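Local coordinates for peptidoglycan recognition protein-LC isoform LCx (Drosophila melanogaster, PDB 2F2L), which probably recognises bacterial peptidoglycan as an immune receptor and here binds a monomeric muropeptide, together with another protein, through an amidase-like extracellular domain, at residues B[133-142]-B[154-165]. Residues are numbered along the deposited sequence; the frame is centred on the assembly and turned at random.
With MLD (glcnac(beta1-4)-murnac(1,6-anhydro)-L-ala-gamma-D-glu-meso-a2pm-D-ala), chain G.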
loop_
_atom_site.group_PDB
_atom_site.type_symbol
_atom_site.label_atom_id
_atom_site.label_comp_id
_atom_site.label_asym_id
_atom_site.label_seq_id
_atom_site.Cartn_x
_atom_site.Cartn_y
_atom_site.Cartn_z
ATOM N N THR B 133 19.649 24.030 15.594
ATOM C CA THR B 133 20.443 23.264 16.548
ATOM C C THR B 133 19.543 22.539 17.560
ATOM O O THR B 133 19.857 21.426 17.981
ATOM C CB THR B 133 21.446 24.205 17.287
ATOM O OG1 THR B 133 22.411 24.711 16.347
ATOM C CG2 THR B 133 22.171 23.479 18.403
ATOM N N ASN B 134 18.416 23.151 17.927
ATOM C CA ASN B 134 17.472 22.531 18.871
ATOM C C ASN B 134 16.136 22.083 18.235
ATOM O O ASN B 134 15.059 22.240 18.840
ATOM C CB ASN B 134 17.225 23.476 20.057
ATOM C CG ASN B 134 16.727 24.855 19.626
ATOM O OD1 ASN B 134 16.739 25.202 18.437
ATOM N ND2 ASN B 134 16.295 25.652 20.601
ATOM N N TYR B 135 16.208 21.504 17.038
ATOM C CA TYR B 135 15.008 21.066 16.324
ATOM C C TYR B 135 14.245 20.026 17.129
ATOM O O TYR B 135 14.843 19.220 17.850
ATOM C CB TYR B 135 15.350 20.512 14.938
ATOM C CG TYR B 135 16.082 19.190 14.967
ATOM C CD1 TYR B 135 15.379 17.979 15.055
ATOM C CD2 TYR B 135 17.473 19.137 14.911
ATOM C CE1 TYR B 135 16.052 16.751 15.093
ATOM C CE2 TYR B 135 18.151 17.915 14.947
ATOM C CZ TYR B 135 17.431 16.726 15.035
ATOM O OH TYR B 135 18.097 15.525 15.082
ATOM N N ARG B 136 12.922 20.074 17.023
ATOM C CA ARG B 136 12.046 19.097 17.663
ATOM C C ARG B 136 11.716 17.970 16.671
ATOM O O ARG B 136 11.404 18.233 15.506
ATOM C CB ARG B 136 10.774 19.784 18.175
ATOM C CG ARG B 136 11.053 20.799 19.286
ATOM C CD ARG B 136 9.791 21.212 20.021
ATOM N NE ARG B 136 9.938 22.486 20.732
ATOM C CZ ARG B 136 9.094 22.946 21.658
ATOM N NH1 ARG B 136 8.027 22.241 22.012
ATOM N NH2 ARG B 136 9.315 24.121 22.239
ATOM N N LEU B 137 11.837 16.721 17.135
ATOM C CA LEU B 137 11.571 15.557 16.297
ATOM C C LEU B 137 10.304 14.860 16.775
ATOM O O LEU B 137 10.117 14.679 17.986
ATOM C CB LEU B 137 12.755 14.594 16.315
ATOM C CG LEU B 137 12.590 13.380 15.388
ATOM C CD1 LEU B 137 13.878 13.034 14.702
ATOM C CD2 LEU B 137 12.052 12.180 16.166
ATOM N N TYR B 138 9.446 14.482 15.822
ATOM C CA TYR B 138 8.183 13.807 16.101
ATOM C C TYR B 138 7.994 12.563 15.236
ATOM O O TYR B 138 8.496 12.484 14.121
ATOM C CB TYR B 138 6.991 14.734 15.833
ATOM C CG TYR B 138 7.054 16.065 16.540
ATOM C CD1 TYR B 138 6.562 16.215 17.838
ATOM C CD2 TYR B 138 7.594 17.178 15.905
ATOM C CE1 TYR B 138 6.620 17.431 18.474
ATOM C CE2 TYR B 138 7.659 18.395 16.538
ATOM C CZ TYR B 138 7.182 18.521 17.820
ATOM O OH TYR B 138 7.254 19.753 18.438
ATOM N N GLY B 139 7.255 11.596 15.771
ATOM C CA GLY B 139 6.700 10.519 14.957
ATOM C C GLY B 139 5.472 11.077 14.244
ATOM O O GLY B 139 4.783 11.934 14.773
ATOM N N HIS B 140 5.239 10.611 13.020
ATOM C CA HIS B 140 4.050 10.975 12.217
ATOM C C HIS B 140 2.759 10.860 13.044
ATOM O O HIS B 140 1.896 11.739 12.988
ATOM C CB HIS B 140 4.031 10.047 10.994
ATOM C CG HIS B 140 3.028 10.381 9.934
ATOM N ND1 HIS B 140 2.873 9.594 8.813
ATOM C CD2 HIS B 140 2.131 11.388 9.815
ATOM C CE1 HIS B 140 1.926 10.105 8.046
ATOM N NE2 HIS B 140 1.468 11.201 8.626
ATOM N N ARG B 141 2.628 9.780 13.814
ATOM C CA ARG B 141 1.431 9.562 14.634
ATOM C C ARG B 141 1.098 10.630 15.672
ATOM O O ARG B 141 -0.042 10.688 16.131
ATOM C CB ARG B 141 1.479 8.209 15.336
ATOM C CG ARG B 141 2.728 7.914 16.127
ATOM C CD ARG B 141 3.047 6.435 15.952
ATOM N NE ARG B 141 2.810 5.723 17.155
ATOM C CZ ARG B 141 2.658 4.406 17.261
ATOM N NH1 ARG B 141 2.657 3.570 16.211
ATOM N NH2 ARG B 141 2.481 3.924 18.472
ATOM N N GLN B 142 2.077 11.448 16.061
ATOM C CA GLN B 142 1.826 12.527 17.021
ATOM C C GLN B 142 1.089 13.705 16.366
ATOM O O GLN B 142 0.490 14.513 17.061
ATOM C CB GLN B 142 3.150 13.012 17.641
ATOM C CG GLN B 142 3.971 11.933 18.345
ATOM C CD GLN B 142 5.330 12.419 18.802
ATOM O OE1 GLN B 142 6.356 12.075 18.207
ATOM N NE2 GLN B 142 5.349 13.233 19.867
ATOM N N TYR B 154 8.784 3.952 16.211
ATOM C CA TYR B 154 8.384 5.006 17.147
ATOM C C TYR B 154 9.015 4.827 18.519
ATOM O O TYR B 154 9.477 5.797 19.120
ATOM C CB TYR B 154 6.872 5.070 17.297
ATOM C CG TYR B 154 6.391 6.249 18.102
ATOM C CD1 TYR B 154 6.575 7.538 17.650
ATOM C CD2 TYR B 154 5.729 6.071 19.309
ATOM C CE1 TYR B 154 6.115 8.631 18.383
ATOM C CE2 TYR B 154 5.263 7.146 20.040
ATOM C CZ TYR B 154 5.461 8.422 19.574
ATOM O OH TYR B 154 5.000 9.488 20.296
ATOM N N LYS B 155 9.027 3.603 19.031
ATOM C CA LYS B 155 9.651 3.355 20.329
ATOM C C LYS B 155 11.140 3.749 20.316
ATOM O O LYS B 155 11.663 4.228 21.320
ATOM C CB LYS B 155 9.476 1.899 20.775
ATOM C CG LYS B 155 8.093 1.582 21.278
ATOM C CD LYS B 155 8.049 0.258 22.049
ATOM C CE LYS B 155 8.028 -0.952 21.146
ATOM N NZ LYS B 155 7.818 -2.213 21.925
ATOM N N ILE B 156 11.803 3.569 19.174
ATOM C CA ILE B 156 13.216 3.938 19.051
ATOM C C ILE B 156 13.405 5.469 19.060
ATOM O O ILE B 156 14.197 5.993 19.841
ATOM C CB ILE B 156 13.860 3.280 17.802
ATOM C CG1 ILE B 156 13.978 1.762 18.025
ATOM C CG2 ILE B 156 15.233 3.867 17.516
ATOM C CD1 ILE B 156 14.376 0.984 16.793
ATOM N N ILE B 157 12.670 6.183 18.211
ATOM C CA ILE B 157 12.862 7.627 18.089
ATOM C C ILE B 157 12.380 8.401 19.339
ATOM O O ILE B 157 12.871 9.495 19.593
ATOM C CB ILE B 157 12.202 8.233 16.807
ATOM C CG1 ILE B 157 10.684 8.293 16.950
ATOM C CG2 ILE B 157 12.641 7.474 15.545
ATOM C CD1 ILE B 157 9.982 8.835 15.729
ATOM N N LYS B 158 11.431 7.842 20.095
ATOM C CA LYS B 158 11.028 8.416 21.387
ATOM C C LYS B 158 12.193 8.570 22.366
ATOM O O LYS B 158 12.099 9.360 23.284
ATOM C CB LYS B 158 9.951 7.571 22.077
ATOM C CG LYS B 158 8.541 8.010 21.794
ATOM C CD LYS B 158 7.521 7.278 22.682
ATOM C CE LYS B 158 7.583 7.767 24.121
ATOM N NZ LYS B 158 6.289 7.582 24.838
ATOM N N LYS B 159 13.262 7.795 22.191
ATOM C CA LYS B 159 14.450 7.878 23.051
ATOM C C LYS B 159 15.573 8.741 22.479
ATOM O O LYS B 159 16.641 8.841 23.090
ATOM C CB LYS B 159 14.998 6.486 23.322
ATOM C CG LYS B 159 14.057 5.597 24.100
ATOM C CD LYS B 159 14.440 4.155 23.898
ATOM C CE LYS B 159 13.691 3.217 24.822
ATOM N NZ LYS B 159 13.433 1.936 24.120
ATOM N N TRP B 160 15.341 9.354 21.320
ATOM C CA TRP B 160 16.312 10.264 20.728
ATOM C C TRP B 160 16.235 11.644 21.392
ATOM O O TRP B 160 15.147 12.107 21.755
ATOM C CB TRP B 160 16.091 10.382 19.215
ATOM C CG TRP B 160 16.519 9.166 18.427
ATOM C CD1 TRP B 160 16.947 7.962 18.928
ATOM C CD2 TRP B 160 16.532 9.030 16.997
ATOM N NE1 TRP B 160 17.252 7.111 17.901
ATOM C CE2 TRP B 160 17.000 7.736 16.706
ATOM C CE3 TRP B 160 16.208 9.888 15.934
ATOM C CZ2 TRP B 160 17.146 7.265 15.391
ATOM C CZ3 TRP B 160 16.348 9.421 14.631
ATOM C CH2 TRP B 160 16.816 8.125 14.371
ATOM N N PRO B 161 17.393 12.314 21.550
ATOM C CA PRO B 161 17.423 13.536 22.349
ATOM C C PRO B 161 16.529 14.670 21.817
ATOM O O PRO B 161 15.999 15.450 22.616
ATOM C CB PRO B 161 18.907 13.941 22.314
ATOM C CG PRO B 161 19.632 12.663 21.983
ATOM C CD PRO B 161 18.730 12.002 21.009
ATOM N N HIS B 162 16.340 14.749 20.504
ATOM C CA HIS B 162 15.496 15.802 19.938
ATOM C C HIS B 162 13.989 15.507 19.976
ATOM O O HIS B 162 13.183 16.375 19.622
ATOM C CB HIS B 162 15.941 16.108 18.517
ATOM C CG HIS B 162 17.282 16.771 18.446
ATOM N ND1 HIS B 162 17.430 18.142 18.390
ATOM C CD2 HIS B 162 18.536 16.256 18.433
ATOM C CE1 HIS B 162 18.717 18.442 18.346
ATOM N NE2 HIS B 162 19.409 17.315 18.361
ATOM N N TRP B 163 13.606 14.296 20.392
ATOM C CA TRP B 163 12.198 13.927 20.421
ATOM C C TRP B 163 11.433 14.889 21.328
ATOM O O TRP B 163 11.942 15.304 22.371
ATOM C CB TRP B 163 11.982 12.467 20.857
ATOM C CG TRP B 163 10.499 12.107 20.920
ATOM C CD1 TRP B 163 9.661 11.856 19.860
ATOM C CD2 TRP B 163 9.686 12.002 22.098
ATOM N NE1 TRP B 163 8.392 11.598 20.312
ATOM C CE2 TRP B 163 8.380 11.678 21.678
ATOM C CE3 TRP B 163 9.935 12.153 23.467
ATOM C CZ2 TRP B 163 7.331 11.501 22.577
ATOM C CZ3 TRP B 163 8.891 11.969 24.362
ATOM C CH2 TRP B 163 7.605 11.651 23.911
ATOM N N SER B 164 10.230 15.268 20.903
ATOM C CA SER B 164 9.351 16.125 21.687
ATOM C C SER B 164 7.924 15.589 21.673
ATOM O O SER B 164 7.489 14.981 20.679
ATOM C CB SER B 164 9.390 17.551 21.131
ATOM O OG SER B 164 8.443 18.380 21.779
ATOM N N HIS B 165 7.207 15.783 22.788
ATOM C CA HIS B 165 5.764 15.525 22.829
ATOM C C HIS B 165 4.949 16.810 22.864
ATOM O O HIS B 165 3.748 16.769 23.114
ATOM C CB HIS B 165 5.352 14.572 23.972
ATOM C CG HIS B 165 5.578 15.103 25.358
ATOM N ND1 HIS B 165 4.854 16.149 25.889
ATOM C CD2 HIS B 165 6.400 14.679 26.345
ATOM C CE1 HIS B 165 5.248 16.370 27.132
ATOM N NE2 HIS B 165 6.185 15.490 27.433
HETATM C CAA MLD G . 0.992 0.970 8.758
HETATM C CAB MLD G . 0.589 2.430 8.617
HETATM O OAC MLD G . 1.385 3.325 8.871
HETATM N N2 MLD G . -0.659 2.625 8.202
HETATM C C2 MLD G . -1.271 3.939 8.032
HETATM C C3 MLD G . -2.590 3.919 8.809
HETATM O O3 MLD G . -2.398 3.655 10.213
HETATM C C4 MLD G . -3.387 5.196 8.562
HETATM O O4 MLD G . -4.660 5.012 9.154
HETATM C C5 MLD G . -3.561 5.406 7.054
HETATM C C6 MLD G . -4.240 6.722 6.633
HETATM O O6 MLD G . -4.534 6.644 5.207
HETATM O O5 MLD G . -2.259 5.477 6.478
HETATM C C1 MLD G . -1.544 4.223 6.566
HETATM O O1 MLD G . -0.316 4.365 5.902
HETATM C CA4 MLD G . -0.483 4.416 4.465
HETATM C CA5 MLD G . -0.811 3.092 3.775
HETATM O OA5 MLD G . 0.185 2.668 2.784
HETATM C CA6 MLD G . -1.940 3.504 2.894
HETATM O OA6 MLD G . -1.304 4.082 1.771
HETATM C CA1 MLD G . 0.117 3.765 1.858
HETATM C CA2 MLD G . 0.842 4.989 2.439
HETATM N NAD MLD G . 2.242 5.010 1.963
HETATM C CAE MLD G . 2.767 6.042 1.327
HETATM C CAF MLD G . 4.212 5.852 0.912
HETATM O OAG MLD G . 2.167 7.092 1.092
HETATM C CA3 MLD G . 0.849 4.954 3.966
HETATM O OAH MLD G . 1.047 6.291 4.547
HETATM C CAI MLD G . 2.404 6.558 4.979
HETATM C CAJ MLD G . 2.640 6.172 6.421
HETATM C CAL MLD G . 2.692 8.066 4.827
HETATM O OAM MLD G . 3.781 8.471 5.218
HETATM N N MLD G . 1.770 8.851 4.270
HETATM C CA MLD G . 1.948 10.290 4.039
HETATM C CB MLD G . 2.579 10.415 2.648
HETATM C C MLD G . 0.545 10.923 4.011
HETATM O O MLD G . -0.329 10.456 3.276
HETATM N NAN MLD G . 0.382 11.948 4.842
HETATM C CAO MLD G . -0.860 12.721 5.005
HETATM C CAP MLD G . -1.223 12.896 6.516
HETATM O OBA MLD G . -1.989 13.828 6.776
HETATM O OAQ MLD G . -0.718 12.144 7.384
HETATM C CBB MLD G . -0.628 14.140 4.497
HETATM C CBC MLD G . -0.435 14.260 2.995
HETATM C CBD MLD G . -0.303 15.750 2.631
HETATM O OBE MLD G . 0.098 16.580 3.448
HETATM N NBF MLD G . -0.651 16.060 1.400
HETATM C CBG MLD G . -0.583 17.436 0.894
HETATM C CBH MLD G . -1.641 18.306 1.601
HETATM O OBI MLD G . -2.788 17.897 1.771
HETATM N NBJ MLD G . -1.202 19.486 2.036
HETATM C CBK MLD G . -2.056 20.483 2.719
HETATM C CBL MLD G . -1.973 21.799 1.937
HETATM C CBM MLD G . -1.641 20.769 4.179
HETATM O OBO MLD G . -0.443 20.568 4.510
HETATM O OBN MLD G . -2.545 21.210 4.931
HETATM C CBP MLD G . -0.781 17.405 -0.631
HETATM C CBQ MLD G . -0.345 18.723 -1.297
HETATM C CBR MLD G . -0.404 18.616 -2.823
HETATM C CBS MLD G . 0.499 19.628 -3.531
HETATM C CBT MLD G . 1.965 19.207 -3.365
HETATM O OBV MLD G . 2.341 18.227 -4.030
HETATM O OBU MLD G . 2.676 19.874 -2.587
HETATM N NBW MLD G . 0.291 20.964 -2.960
HETATM O O HOH W 1 2.842 13.909 21.586
#
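The imidazole of His162 lies flat over one face of the Tyr135 ring, an offset stack with centroids 3.8 Å apart and planes at 1°. At the edge of the imidazole, His162 ND1 donates 2.9 Å to Tyr135 O, in the carbonyl plane and on a lone pair. Stack and bond together fix its turn. The Tyr154 ring is covered on one face by the guanidinium of Arg141, with planes at 25°, and on the opposite face by Lys158 CG; Gln142 CD meets its edge. Arg141 CG sits between its backbone N and carbonyl carbon (chi1 52°), and the chain then bends, which lays the guanidinium over Tyr154. Its NH2 also salt-bridges Glu151.

Gln142 OE1 accepts from Gly139 N at 2.6 Å and from Trp163 NE1 at 3.0 Å, from opposite faces of its plane. Gln142 NE2 donates 2.9 Å to Ser164 O.

A single beta bridge joins Leu137 and Trp163, with Leu137 N to His162 O at 2.8 Å and Ser164 N to Leu137 O at 3.0 Å. Leu137 CD2 packs on Ile157 CD1, and its CD1 meets the Trp160 ring edge.

The contact joins edge strand 135-139 of the amidase-like domain's sheet to the C-terminal segment. The strand pairs with strand 25-32 and leads into His140, whose NE2 bonds the muropeptide in the ligand pocket. Helix 112-127 touches Tyr135 and Leu137; residues 154-157 belong to helix 151-157.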